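Local coordinates for protein acetyl xylan esterase (PDB 6XYC) that hydrolyses acetyl and feruloyl esters on complex natural xylans as a bifunctional esterase of the alpha/beta hydrolase superfamily, at residues 118-123 / 265-270; 167-172 / 260-265; 175-178 / 183-186; 210-215 / 242-247; 224-229 / 233-238. All coordinates share one frame; numbering follows the deposited sequence.

Contact 1. Residues 118-123 / 265-270; sequences TGFSSG and GCFDTQ. With AES (4-(2-aminoethyl)benzenesulfonyl fluoride), chain B.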
# COMPACT_ATOMS: atom_id res chain seq x y z
N THR A 118 3.38 1.28 -3.05
CA THR A 118 2.76 0.22 -3.82
C THR A 118 2.64 -1.02 -2.95
O THR A 118 3.39 -1.20 -1.98
CB THR A 118 3.57 -0.10 -5.09
OG1 THR A 118 2.90 -1.11 -5.87
CG2 THR A 118 4.97 -0.58 -4.73
N GLY A 119 1.67 -1.86 -3.28
CA GLY A 119 1.46 -3.10 -2.55
C GLY A 119 0.53 -3.98 -3.36
O GLY A 119 -0.13 -3.51 -4.30
N PHE A 120 0.47 -5.26 -2.99
CA PHE A 120 -0.44 -6.18 -3.67
C PHE A 120 -1.48 -6.74 -2.69
O PHE A 120 -1.17 -6.98 -1.52
CB PHE A 120 0.33 -7.32 -4.40
CG PHE A 120 1.40 -8.00 -3.59
CD1 PHE A 120 2.68 -7.47 -3.48
CD2 PHE A 120 1.15 -9.22 -2.97
CE1 PHE A 120 3.65 -8.10 -2.75
CE2 PHE A 120 2.12 -9.85 -2.25
CZ PHE A 120 3.37 -9.30 -2.14
N SER A 121 -2.72 -6.95 -3.18
CA SER A 121 -3.88 -7.32 -2.39
C SER A 121 -3.95 -6.37 -1.19
O SER A 121 -4.06 -5.15 -1.37
CB SER A 121 -3.82 -8.79 -1.97
OG SER A 121 -5.12 -9.25 -1.65
N SER A 122 -3.92 -6.91 0.03
CA SER A 122 -4.14 -6.06 1.19
C SER A 122 -3.09 -4.97 1.27
O SER A 122 -3.35 -3.90 1.81
CB SER A 122 -4.19 -6.88 2.49
OG SER A 122 -3.04 -7.66 2.69
N GLY A 123 -1.90 -5.21 0.71
CA GLY A 123 -0.91 -4.15 0.62
C GLY A 123 -1.26 -3.09 -0.41
O GLY A 123 -0.91 -1.92 -0.26
N GLY A 265 0.69 -14.23 -13.74
CA GLY A 265 0.47 -13.46 -14.94
C GLY A 265 0.68 -11.97 -14.76
O GLY A 265 1.01 -11.28 -15.73
N CYS A 266 0.51 -11.46 -13.54
CA CYS A 266 0.65 -10.04 -13.26
C CYS A 266 2.09 -9.65 -12.92
O CYS A 266 2.54 -8.57 -13.30
CB CYS A 266 -0.26 -9.65 -12.10
SG CYS A 266 -1.99 -10.09 -12.31
N PHE A 267 2.80 -10.51 -12.20
CA PHE A 267 4.18 -10.23 -11.79
C PHE A 267 5.14 -10.71 -12.88
O PHE A 267 5.83 -11.72 -12.76
CB PHE A 267 4.49 -10.89 -10.45
CG PHE A 267 3.75 -10.30 -9.28
CD1 PHE A 267 3.08 -9.09 -9.38
CD2 PHE A 267 3.73 -10.97 -8.07
CE1 PHE A 267 2.40 -8.57 -8.29
CE2 PHE A 267 3.05 -10.45 -6.98
CZ PHE A 267 2.39 -9.25 -7.09
N ASP A 268 5.17 -9.96 -13.98
CA ASP A 268 6.05 -10.28 -15.10
C ASP A 268 6.63 -8.99 -15.65
O ASP A 268 6.26 -7.88 -15.24
CB ASP A 268 5.31 -11.09 -16.18
CG ASP A 268 4.31 -10.26 -16.99
OD1 ASP A 268 3.59 -10.86 -17.81
OD2 ASP A 268 4.24 -9.03 -16.83
N THR A 269 7.55 -9.14 -16.61
CA THR A 269 8.32 -8.00 -17.09
C THR A 269 7.41 -6.88 -17.57
O THR A 269 7.64 -5.70 -17.28
CB THR A 269 9.26 -8.44 -18.22
OG1 THR A 269 10.15 -9.45 -17.74
CG2 THR A 269 10.06 -7.25 -18.74
N GLN A 270 6.35 -7.22 -18.31
CA GLN A 270 5.50 -6.21 -18.92
C GLN A 270 4.87 -5.30 -17.87
O GLN A 270 4.94 -4.07 -17.97
CB GLN A 270 4.42 -6.89 -19.76
CG GLN A 270 3.23 -6.03 -20.08
CD GLN A 270 2.31 -6.67 -21.10
OE1 GLN A 270 2.36 -7.88 -21.31
NE2 GLN A 270 1.48 -5.86 -21.74
C3 AES B . -8.44 -11.97 0.45
C2 AES B . -7.20 -11.69 -0.04
C1 AES B . -6.69 -10.43 0.11
S AES B . -5.09 -10.16 -0.50
O1S AES B . -4.19 -9.73 0.60
O2S AES B . -4.49 -11.45 -0.85
C6 AES B . -7.39 -9.45 0.74
C5 AES B . -8.64 -9.73 1.23
C4 AES B . -9.16 -11.00 1.09
C7 AES B . -10.59 -11.33 1.64
C8 AES B . -11.64 -10.36 1.04
N8 AES B . -12.92 -10.93 1.28

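Contact 2. Residues 167-172 / 260-265; sequences DWFGPV and GGHGPG. With AES (4-(2-aminoethyl)benzenesulfonyl fluoride), chain B.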
# COMPACT_ATOMS: atom_id res chain seq x y z
N ASP A 167 -1.42 0.19 -7.26
CA ASP A 167 -2.32 -0.70 -6.55
C ASP A 167 -2.41 -2.00 -7.34
O ASP A 167 -3.02 -2.04 -8.42
CB ASP A 167 -3.69 -0.04 -6.37
CG ASP A 167 -4.80 -1.02 -6.08
OD1 ASP A 167 -4.53 -2.13 -5.57
OD2 ASP A 167 -5.97 -0.67 -6.35
N TRP A 168 -1.79 -3.06 -6.81
CA TRP A 168 -1.86 -4.38 -7.43
C TRP A 168 -3.04 -5.14 -6.81
O TRP A 168 -2.96 -5.58 -5.66
CB TRP A 168 -0.58 -5.18 -7.23
CG TRP A 168 0.68 -4.65 -7.86
CD1 TRP A 168 1.54 -3.75 -7.31
CD2 TRP A 168 1.25 -5.04 -9.12
NE1 TRP A 168 2.60 -3.54 -8.16
CE2 TRP A 168 2.45 -4.31 -9.27
CE3 TRP A 168 0.86 -5.92 -10.14
CZ2 TRP A 168 3.25 -4.43 -10.41
CZ3 TRP A 168 1.66 -6.03 -11.26
CH2 TRP A 168 2.85 -5.30 -11.38
N PHE A 169 -4.11 -5.30 -7.58
CA PHE A 169 -5.31 -6.08 -7.22
C PHE A 169 -5.67 -5.99 -5.74
O PHE A 169 -5.86 -6.99 -5.05
CB PHE A 169 -5.17 -7.56 -7.66
CG PHE A 169 -3.82 -8.21 -7.36
CD1 PHE A 169 -2.83 -8.29 -8.34
CD2 PHE A 169 -3.56 -8.80 -6.12
CE1 PHE A 169 -1.60 -8.89 -8.08
CE2 PHE A 169 -2.33 -9.40 -5.86
CZ PHE A 169 -1.35 -9.45 -6.84
N GLY A 170 -5.85 -4.76 -5.25
CA GLY A 170 -6.22 -4.53 -3.87
C GLY A 170 -7.72 -4.54 -3.64
O GLY A 170 -8.50 -4.07 -4.48
N PRO A 171 -8.15 -5.10 -2.51
CA PRO A 171 -9.55 -4.99 -2.09
C PRO A 171 -9.81 -3.59 -1.53
O PRO A 171 -9.28 -3.23 -0.47
CB PRO A 171 -9.69 -6.07 -1.03
CG PRO A 171 -8.34 -6.15 -0.40
CD PRO A 171 -7.35 -5.85 -1.51
N VAL A 172 -10.62 -2.81 -2.23
CA VAL A 172 -10.72 -1.39 -1.92
C VAL A 172 -12.16 -0.93 -1.73
O VAL A 172 -12.42 0.23 -1.39
CB VAL A 172 -10.06 -0.55 -3.03
CG1 VAL A 172 -8.57 -0.84 -3.14
CG2 VAL A 172 -10.75 -0.80 -4.39
N GLY A 260 -4.91 -13.05 -16.03
CA GLY A 260 -4.11 -12.89 -14.83
C GLY A 260 -4.85 -13.34 -13.58
O GLY A 260 -6.04 -13.06 -13.40
N GLY A 261 -4.13 -14.02 -12.71
CA GLY A 261 -4.63 -14.42 -11.42
C GLY A 261 -4.29 -13.40 -10.35
O GLY A 261 -4.04 -12.22 -10.63
N HIS A 262 -4.28 -13.88 -9.11
CA HIS A 262 -3.95 -13.08 -7.93
C HIS A 262 -2.42 -13.04 -7.76
O HIS A 262 -1.86 -13.48 -6.76
CB HIS A 262 -4.66 -13.67 -6.72
CG HIS A 262 -4.81 -12.72 -5.57
ND1 HIS A 262 -5.53 -11.55 -5.65
CD2 HIS A 262 -4.38 -12.81 -4.28
CE1 HIS A 262 -5.50 -10.94 -4.48
NE2 HIS A 262 -4.81 -11.68 -3.63
N GLY A 263 -1.75 -12.50 -8.78
CA GLY A 263 -0.31 -12.52 -8.85
C GLY A 263 0.18 -13.18 -10.13
O GLY A 263 0.88 -12.57 -10.94
N PRO A 264 -0.18 -14.45 -10.32
CA PRO A 264 0.22 -15.14 -11.55
C PRO A 264 -0.24 -14.39 -12.79
O PRO A 264 -1.40 -13.98 -12.90
CB PRO A 264 -0.46 -16.51 -11.42
CG PRO A 264 -0.56 -16.73 -9.93
CD PRO A 264 -0.82 -15.35 -9.35
N GLY A 265 0.69 -14.23 -13.74
CA GLY A 265 0.47 -13.46 -14.94
C GLY A 265 0.68 -11.97 -14.76
O GLY A 265 1.01 -11.28 -15.73
C3 AES B . -8.44 -11.97 0.45
C2 AES B . -7.20 -11.69 -0.04
C1 AES B . -6.69 -10.43 0.11
S AES B . -5.09 -10.16 -0.50
O1S AES B . -4.19 -9.73 0.60
O2S AES B . -4.49 -11.45 -0.85
C6 AES B . -7.39 -9.45 0.74
C5 AES B . -8.64 -9.73 1.23
C4 AES B . -9.16 -11.00 1.09
C7 AES B . -10.59 -11.33 1.64
C8 AES B . -11.64 -10.36 1.04
N8 AES B . -12.92 -10.93 1.28

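Contact 3. Residues 175-178 / 183-186; sequences AHMS and PNDA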
# COMPACT_ATOMS: atom_id res chain seq x y z
N ALA A 175 -17.85 -2.83 0.50
CA ALA A 175 -19.30 -2.87 0.37
C ALA A 175 -19.73 -3.78 -0.78
O ALA A 175 -20.88 -4.23 -0.81
CB ALA A 175 -19.86 -1.46 0.15
N HIS A 176 -18.83 -4.08 -1.71
CA HIS A 176 -19.17 -4.80 -2.92
C HIS A 176 -18.17 -5.92 -3.18
O HIS A 176 -17.71 -6.12 -4.31
CB HIS A 176 -19.21 -3.86 -4.13
CG HIS A 176 -20.10 -2.68 -3.93
ND1 HIS A 176 -19.66 -1.38 -4.11
CD2 HIS A 176 -21.40 -2.59 -3.56
CE1 HIS A 176 -20.65 -0.55 -3.86
NE2 HIS A 176 -21.72 -1.25 -3.53
N MET A 177 -17.84 -6.69 -2.14
CA MET A 177 -16.88 -7.77 -2.25
C MET A 177 -17.53 -9.10 -2.59
O MET A 177 -17.02 -9.85 -3.43
CB MET A 177 -16.09 -7.91 -0.95
CG MET A 177 -14.89 -8.84 -1.05
SD MET A 177 -13.70 -8.28 -2.29
CE MET A 177 -12.93 -6.92 -1.42
N SER A 178 -18.67 -9.40 -1.97
CA SER A 178 -19.35 -10.68 -2.17
C SER A 178 -20.18 -10.60 -3.45
O SER A 178 -21.05 -9.74 -3.59
CB SER A 178 -20.24 -11.01 -0.97
OG SER A 178 -21.06 -12.13 -1.22
N PRO A 183 -21.52 -6.75 0.99
CA PRO A 183 -20.44 -7.05 1.94
C PRO A 183 -20.37 -8.53 2.27
O PRO A 183 -21.36 -9.27 2.16
CB PRO A 183 -20.80 -6.21 3.18
CG PRO A 183 -21.93 -5.27 2.74
CD PRO A 183 -22.62 -6.01 1.62
N ASN A 184 -19.18 -8.98 2.66
CA ASN A 184 -18.96 -10.35 3.07
C ASN A 184 -19.50 -10.58 4.48
O ASN A 184 -19.89 -9.65 5.18
CB ASN A 184 -17.47 -10.71 3.01
CG ASN A 184 -17.05 -11.26 1.66
OD1 ASN A 184 -17.76 -12.06 1.05
ND2 ASN A 184 -15.89 -10.83 1.19
N ASP A 185 -19.51 -11.85 4.90
CA ASP A 185 -20.02 -12.20 6.21
C ASP A 185 -18.88 -12.18 7.24
O ASP A 185 -17.75 -11.79 6.94
CB ASP A 185 -20.75 -13.54 6.15
CG ASP A 185 -19.83 -14.73 5.91
OD1 ASP A 185 -18.60 -14.60 6.05
OD2 ASP A 185 -20.35 -15.82 5.57
N ALA A 186 -19.18 -12.59 8.47
CA ALA A 186 -18.23 -12.46 9.58
C ALA A 186 -17.07 -13.44 9.48
O ALA A 186 -16.15 -13.37 10.31
CB ALA A 186 -18.97 -12.65 10.91
O HOH W 1 -23.04 -11.44 1.47

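Contact 4. Residues 210-215 / 242-247; sequences SPINFV and KNVYDN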
# COMPACT_ATOMS: atom_id res chain seq x y z
N SER A 210 -12.64 1.18 3.42
CA SER A 210 -12.70 1.12 1.96
C SER A 210 -12.23 2.44 1.37
O SER A 210 -12.99 3.42 1.35
CB SER A 210 -14.12 0.79 1.49
OG SER A 210 -14.55 -0.45 2.02
N PRO A 211 -10.99 2.52 0.87
CA PRO A 211 -10.47 3.82 0.40
C PRO A 211 -11.21 4.37 -0.81
O PRO A 211 -11.08 5.57 -1.10
CB PRO A 211 -9.00 3.51 0.06
CG PRO A 211 -8.97 2.03 -0.24
CD PRO A 211 -10.05 1.41 0.62
N ILE A 212 -11.99 3.55 -1.52
CA ILE A 212 -12.77 4.02 -2.65
C ILE A 212 -13.68 5.16 -2.22
O ILE A 212 -14.06 6.01 -3.05
CB ILE A 212 -13.57 2.84 -3.25
CG1 ILE A 212 -14.10 3.21 -4.64
CG2 ILE A 212 -14.71 2.43 -2.32
CD1 ILE A 212 -14.65 2.01 -5.40
N ASN A 213 -14.03 5.23 -0.94
CA ASN A 213 -14.99 6.22 -0.48
C ASN A 213 -14.40 7.62 -0.32
O ASN A 213 -15.17 8.57 -0.15
CB ASN A 213 -15.57 5.80 0.87
CG ASN A 213 -16.50 4.62 0.77
OD1 ASN A 213 -16.33 3.63 1.47
ND2 ASN A 213 -17.49 4.71 -0.11
N PHE A 214 -13.08 7.79 -0.38
CA PHE A 214 -12.45 9.04 -0.02
C PHE A 214 -11.61 9.63 -1.14
O PHE A 214 -10.83 10.56 -0.91
CB PHE A 214 -11.63 8.80 1.24
CG PHE A 214 -12.40 8.06 2.31
CD1 PHE A 214 -13.36 8.72 3.05
CD2 PHE A 214 -12.18 6.71 2.55
CE1 PHE A 214 -14.08 8.06 4.02
CE2 PHE A 214 -12.90 6.04 3.52
CZ PHE A 214 -13.85 6.72 4.26
N VAL A 215 -11.82 9.16 -2.37
CA VAL A 215 -11.08 9.68 -3.52
C VAL A 215 -11.49 11.12 -3.79
O VAL A 215 -12.68 11.45 -3.79
CB VAL A 215 -11.34 8.79 -4.75
CG1 VAL A 215 -10.52 9.27 -5.93
CG2 VAL A 215 -11.02 7.34 -4.41
N LYS A 242 -11.29 2.65 -10.50
CA LYS A 242 -11.04 3.50 -11.66
C LYS A 242 -12.24 4.39 -11.95
O LYS A 242 -12.08 5.59 -12.23
CB LYS A 242 -10.71 2.62 -12.87
CG LYS A 242 -10.79 3.32 -14.21
CD LYS A 242 -9.64 4.28 -14.41
CE LYS A 242 -9.59 4.74 -15.86
NZ LYS A 242 -8.98 6.10 -16.00
N ASN A 243 -13.45 3.84 -11.89
CA ASN A 243 -14.65 4.64 -12.12
C ASN A 243 -14.75 5.79 -11.13
O ASN A 243 -15.13 6.90 -11.51
CB ASN A 243 -15.89 3.75 -12.05
CG ASN A 243 -17.18 4.53 -12.20
OD1 ASN A 243 -17.70 5.11 -11.24
ND2 ASN A 243 -17.72 4.54 -13.41
N VAL A 244 -14.40 5.54 -9.87
CA VAL A 244 -14.48 6.58 -8.85
C VAL A 244 -13.42 7.65 -9.10
O VAL A 244 -13.70 8.85 -8.97
CB VAL A 244 -14.35 5.95 -7.45
CG1 VAL A 244 -14.10 7.03 -6.41
CG2 VAL A 244 -15.60 5.13 -7.12
N TYR A 245 -12.20 7.26 -9.45
CA TYR A 245 -11.19 8.25 -9.79
C TYR A 245 -11.63 9.09 -10.99
O TYR A 245 -11.52 10.32 -10.99
CB TYR A 245 -9.84 7.58 -10.07
CG TYR A 245 -8.96 7.45 -8.85
CD1 TYR A 245 -9.21 6.47 -7.90
CD2 TYR A 245 -7.89 8.32 -8.64
CE1 TYR A 245 -8.41 6.34 -6.79
CE2 TYR A 245 -7.09 8.19 -7.51
CZ TYR A 245 -7.36 7.20 -6.59
OH TYR A 245 -6.58 7.05 -5.47
N ASP A 246 -12.14 8.42 -12.03
CA ASP A 246 -12.64 9.12 -13.21
C ASP A 246 -13.71 10.15 -12.83
O ASP A 246 -13.64 11.31 -13.23
CB ASP A 246 -13.20 8.12 -14.22
CG ASP A 246 -12.12 7.34 -14.94
OD1 ASP A 246 -12.47 6.44 -15.73
OD2 ASP A 246 -10.92 7.64 -14.75
N ASN A 247 -14.69 9.73 -12.03
CA ASN A 247 -15.82 10.60 -11.72
C ASN A 247 -15.45 11.68 -10.71
O ASN A 247 -16.15 12.70 -10.63
CB ASN A 247 -16.99 9.77 -11.18
CG ASN A 247 -17.84 9.18 -12.29
OD1 ASN A 247 -18.33 9.90 -13.16
ND2 ASN A 247 -18.02 7.87 -12.27

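Contact 5. Residues 224-229 / 233-238; sequences IIHGDA and VPHCQS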
# COMPACT_ATOMS: atom_id res chain seq x y z
N ILE A 224 -3.48 1.26 -11.34
CA ILE A 224 -4.21 0.10 -10.83
C ILE A 224 -3.97 -1.06 -11.80
O ILE A 224 -4.17 -0.91 -13.01
CB ILE A 224 -5.71 0.39 -10.69
CG1 ILE A 224 -5.95 1.66 -9.87
CG2 ILE A 224 -6.42 -0.81 -10.07
CD1 ILE A 224 -7.32 2.26 -10.10
N ILE A 225 -3.57 -2.21 -11.26
CA ILE A 225 -3.29 -3.40 -12.06
C ILE A 225 -4.05 -4.57 -11.45
O ILE A 225 -3.93 -4.84 -10.25
CB ILE A 225 -1.78 -3.70 -12.11
CG1 ILE A 225 -0.99 -2.46 -12.53
CG2 ILE A 225 -1.50 -4.85 -13.06
CD1 ILE A 225 0.50 -2.60 -12.43
N HIS A 226 -4.84 -5.26 -12.28
CA HIS A 226 -5.70 -6.33 -11.77
C HIS A 226 -5.91 -7.37 -12.86
O HIS A 226 -6.22 -7.03 -14.00
CB HIS A 226 -7.04 -5.77 -11.29
CG HIS A 226 -7.69 -6.58 -10.22
ND1 HIS A 226 -8.12 -6.03 -9.03
CD2 HIS A 226 -7.98 -7.90 -10.15
CE1 HIS A 226 -8.65 -6.98 -8.28
NE2 HIS A 226 -8.58 -8.13 -8.93
N GLY A 227 -5.74 -8.64 -12.49
CA GLY A 227 -5.97 -9.72 -13.43
C GLY A 227 -7.45 -10.01 -13.58
O GLY A 227 -8.20 -10.06 -12.60
N ASP A 228 -7.88 -10.18 -14.83
CA ASP A 228 -9.30 -10.43 -15.08
C ASP A 228 -9.71 -11.86 -14.75
O ASP A 228 -10.88 -12.22 -14.95
CB ASP A 228 -9.66 -10.06 -16.53
CG ASP A 228 -9.07 -11.00 -17.56
OD1 ASP A 228 -8.65 -12.13 -17.22
OD2 ASP A 228 -9.05 -10.60 -18.75
N ALA A 229 -8.80 -12.68 -14.22
CA ALA A 229 -9.14 -14.00 -13.70
C ALA A 229 -8.73 -14.13 -12.24
O ALA A 229 -8.47 -15.24 -11.76
CB ALA A 229 -8.49 -15.11 -14.53
N VAL A 233 -9.36 -11.66 -5.00
CA VAL A 233 -9.97 -10.33 -4.97
C VAL A 233 -10.54 -10.06 -6.36
O VAL A 233 -9.77 -10.03 -7.34
CB VAL A 233 -8.95 -9.25 -4.58
CG1 VAL A 233 -9.61 -7.88 -4.62
CG2 VAL A 233 -8.38 -9.54 -3.20
N PRO A 234 -11.85 -9.86 -6.51
CA PRO A 234 -12.41 -9.76 -7.86
C PRO A 234 -12.00 -8.49 -8.60
O PRO A 234 -11.88 -7.41 -8.02
CB PRO A 234 -13.93 -9.82 -7.63
CG PRO A 234 -14.12 -9.39 -6.20
CD PRO A 234 -12.89 -9.84 -5.46
N HIS A 235 -11.79 -8.67 -9.91
CA HIS A 235 -11.50 -7.60 -10.85
C HIS A 235 -12.44 -6.40 -10.68
O HIS A 235 -12.03 -5.25 -10.87
CB HIS A 235 -11.62 -8.22 -12.25
CG HIS A 235 -11.17 -7.36 -13.38
ND1 HIS A 235 -12.05 -6.63 -14.15
CD2 HIS A 235 -9.94 -7.18 -13.94
CE1 HIS A 235 -11.38 -6.00 -15.10
NE2 HIS A 235 -10.10 -6.31 -14.99
N CYS A 236 -13.70 -6.66 -10.33
CA CYS A 236 -14.65 -5.56 -10.19
C CYS A 236 -14.16 -4.50 -9.22
O CYS A 236 -14.50 -3.32 -9.36
CB CYS A 236 -16.01 -6.11 -9.74
SG CYS A 236 -16.00 -6.93 -8.11
N GLN A 237 -13.35 -4.90 -8.23
CA GLN A 237 -12.85 -3.94 -7.25
C GLN A 237 -12.04 -2.83 -7.92
O GLN A 237 -12.20 -1.65 -7.61
CB GLN A 237 -12.01 -4.67 -6.21
CG GLN A 237 -12.83 -5.54 -5.27
CD GLN A 237 -13.51 -4.74 -4.18
OE1 GLN A 237 -12.85 -4.03 -3.42
NE2 GLN A 237 -14.82 -4.85 -4.10
N SER A 238 -11.16 -3.20 -8.86
CA SER A 238 -10.34 -2.20 -9.54
C SER A 238 -11.13 -1.45 -10.62
O SER A 238 -10.87 -0.26 -10.84
CB SER A 238 -9.11 -2.87 -10.15
OG SER A 238 -8.22 -3.31 -9.13

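Contact 1. Residues 118-123 / 265-270
Phe267 drives the far end of its ring into one face of Phe120, a T-shaped pair beside a segment that fits the nucleophile elbow (GxSxG) of alpha/beta hydrolases. The planes meet at 77° with the centroids 5.5 Å apart, and the closest atoms are Phe267 CZ and Phe120 CG at 3.8 Å. Phe120 CB lies in the plane of the Phe267 ring at its edge. Phe120 carries CG between its backbone N and carbonyl carbon (chi1 48°), a choice that turns the ring toward the loop of Phe267.

Behind this aromatic pair the chain changes from strand 114-120 to helix 122-131. At the turn sits Ser121, its backbone in the strained conformation (positive phi) expected at a nucleophile elbow. Ser121 OG is joined covalently to the sulfur of the bound sulfonyl inhibitor, at 1.5 Å from S. Ser122 N donates to inhibitor O1S over 2.9 Å at 156°, and Ala49 N also binds the inhibitor, consistent with an oxyanion hole.

Further out, Phe267 makes a second edge-to-face contact with Trp168, and Asp268 caps the start of helix 269-284 through the backbone N of Tyr271. The elbow itself is closed by two close approaches: Gly123 N donates to Phe120 O at 2.9 Å, and Gly119 CA lies 3.5 Å from Gly123 O.

Contact 2. Residues 167-172 / 260-265
Phe169 overlaps the imidazole of His262 from one side, its CE2 poised above the centre of the smaller ring. The two planes are inclined at 50°, neither stacked nor perpendicular, with the centroids 4.6 Å apart. The inclination brings one edge of the phenyl ring closest, so that Phe169 CD2 is 3.3 Å from His262 CE1. At its far end the phenyl ring reaches the backbone of Gly263, with Phe169 CZ 3.6 Å from Gly263 N.

His262 extends CG anti to its backbone N (chi1 -159°), which brings the imidazole alongside Phe169. NE2 then points at the inhibitor bound to Ser121: His262 NE2 donates to inhibitor O2S at 2.8 Å, almost straight at 166°, with the acceptor near the ring plane. The other nitrogen, ND1, is hydrogen-bonded to Asp230, so polar partners at both nitrogens and Phe169 over a face together restrict the ring's rotation.

His262 is the centre of an inverse gamma turn, and Gly261 N donates to Pro264 O at 2.7 Å, closing the loop across His262 and Gly263. On the opposing segment, Gly170 N makes a weak hydrogen bond to Asp167 OD1 just after strand 164-168 ends. Pro171 continues the wall of the pocket, its CG 3.6 Å from inhibitor C6. With Ser121 in front of NE2 and Asp230 behind ND1, His262 fits the histidine of the Ser-His-Asp catalytic triad of an alpha/beta hydrolase.

Contact 3. Residues 175-178 / 183-186
Ser178 and Asn184 meet in the packed part of this loop: Asn184 OD1 comes within 3.4 Å of Ser178 CB. The amide's other branch lies against Met177, with Asn184 ND2 3.6 Å from Met177 CB, although Met177 is modelled in two conformers and its outer atoms are less certain. Asn184 ND2 is hydrogen-bonded to Glu190, which would help to fix the turn of the amide. At the beginning of the contact the backbones crowd without bonding. Pro183 N sits 3.2 Å from Ala175 O and has no hydrogen to offer, while the ring lays its CD 3.5 Å from the same oxygen.

The other side is wetter and looser. A water donates to Pro183 O at 2.8 Å and makes a weak hydrogen bond with Ser178 OG, 3.4 Å away.

Met177 and Ser178 together face the residue just before Pro183, an arrangement that fits a classic beta bulge, although neither arm is a regular strand. Met177 and Asn184 belong to the inhibitor pocket. The connecting turn carries Cys180, whose disulfide to Cys236 ties it to the beginning of helix 236-248, while Glu190 belongs to helix 189-193, which follows the second arm.

Contact 4. Residues 210-215 / 242-247
Lys242 NZ is gripped by Asp246, one turn on in helix 236-248, and by the carbonyl oxygen of Ala252 on strand 252-257; the same helix brings Val244 and Tyr245 against Ile212 and Val215. The salt bridge from Lys242 NZ to Asp246 OD2 is 2.8 Å long and uses the syn lone pair of the carboxylate. The side chains that meet across the contact are apolar or aromatic.

There Val215 plants one methyl squarely on the tyrosine ring: Val215 CG1 stands 3.5 Å from the centroid of Tyr245 and only 6° off the ring normal, a CH-pi contact over the centre of the face. The second branch, Val215 CG2, leans over the rim and is 3.7 Å from Tyr245 CE1. With CG1 anti to the backbone N (chi1 -177°), both methyls face Tyr245, and CG2 also touches Val244.

This interface sets the loop between helix 203-208 and strand 222-227 against helix 236-248, the helix of a beta-alpha-beta crossover in the alpha/beta hydrolase fold. Residues 211-213 form a short 3-10 turn, supported by Asn213 N bonding to Ser210 O, while Ser210 OG is held by Val206 and Met174. The turn presents Ile212 across Val244 at about a right angle.

The two methyls of Val244 divide the work: CG2 on the isoleucine stem, CG1 between Val215 and the backbone of Ile212. The first contact is tight, with Val244 CG2 3.5 Å from Ile212 CG1. Val244 CG1 lies 3.7 Å from Val215 CB. The same methyl, Val244 CG1, is 3.5 Å from the backbone oxygen Ile212 O.

Contact 5. Residues 224-229 / 233-238
Val233 begins the segment by offering its carbonyl to His226, at the joint between strand 222-227 and helix 236-248 of a beta-alpha-beta unit. His226 NE2 donates to Val233 O at 2.7 Å; the acceptor is almost in the ring plane, but the donor stands 41° out of the carbonyl plane. Val233 also lines the inhibitor pocket.

Pro234 adds its carbonyl beside the same imidazole, Pro234 O being 3.3 Å from His226 CE1. His235 then crosses over: its CA lies over one face of His226, 3.7 Å from the ring centroid, and its own ring turns an edge toward that face in an offset T-shaped pair with planes at 76°. Asp228 CB covers a face of the His235 ring, and His235 NE2 is hydrogen-bonded to Ser256 OG.

After Cys236, Gln237 reaches back to the backbone of Val172 and Asp173. Ser238, on the first turn of the helix, returns to His226, whose ND1 donates to Ser238 OG at 2.7 Å. Bonds at both ring nitrogens thus fix the imidazole's rotation. Beside the serine, Ile224 CG2 packs tightly, 3.4 Å from Ser238 CB.

Contacts 2 and 5 are buried and lie on neighbouring strands of the central sheet, where Phe169 N bonds to Ile225 O. Contact 1 adds the adjoining strand 114-120 but touches nearer the surface. Contacts 1 and 2 share Gly265 and meet at the inhibitor, one supplying the modified serine and the other the histidine. All three pair rings, but only in contact 5 do hydrogen bonds between the segments hold an imidazole. Contact 4 uses the same helix, 236-248, as contact 5, yet its interface is apolar, aliphatic side chains and one tyrosine face, and only partly buried. Contact 3, at the surface, is loop-to-loop van der Waals contact with a water at its side, and lies against contact 5 where His176 O nears Gln237 NE2.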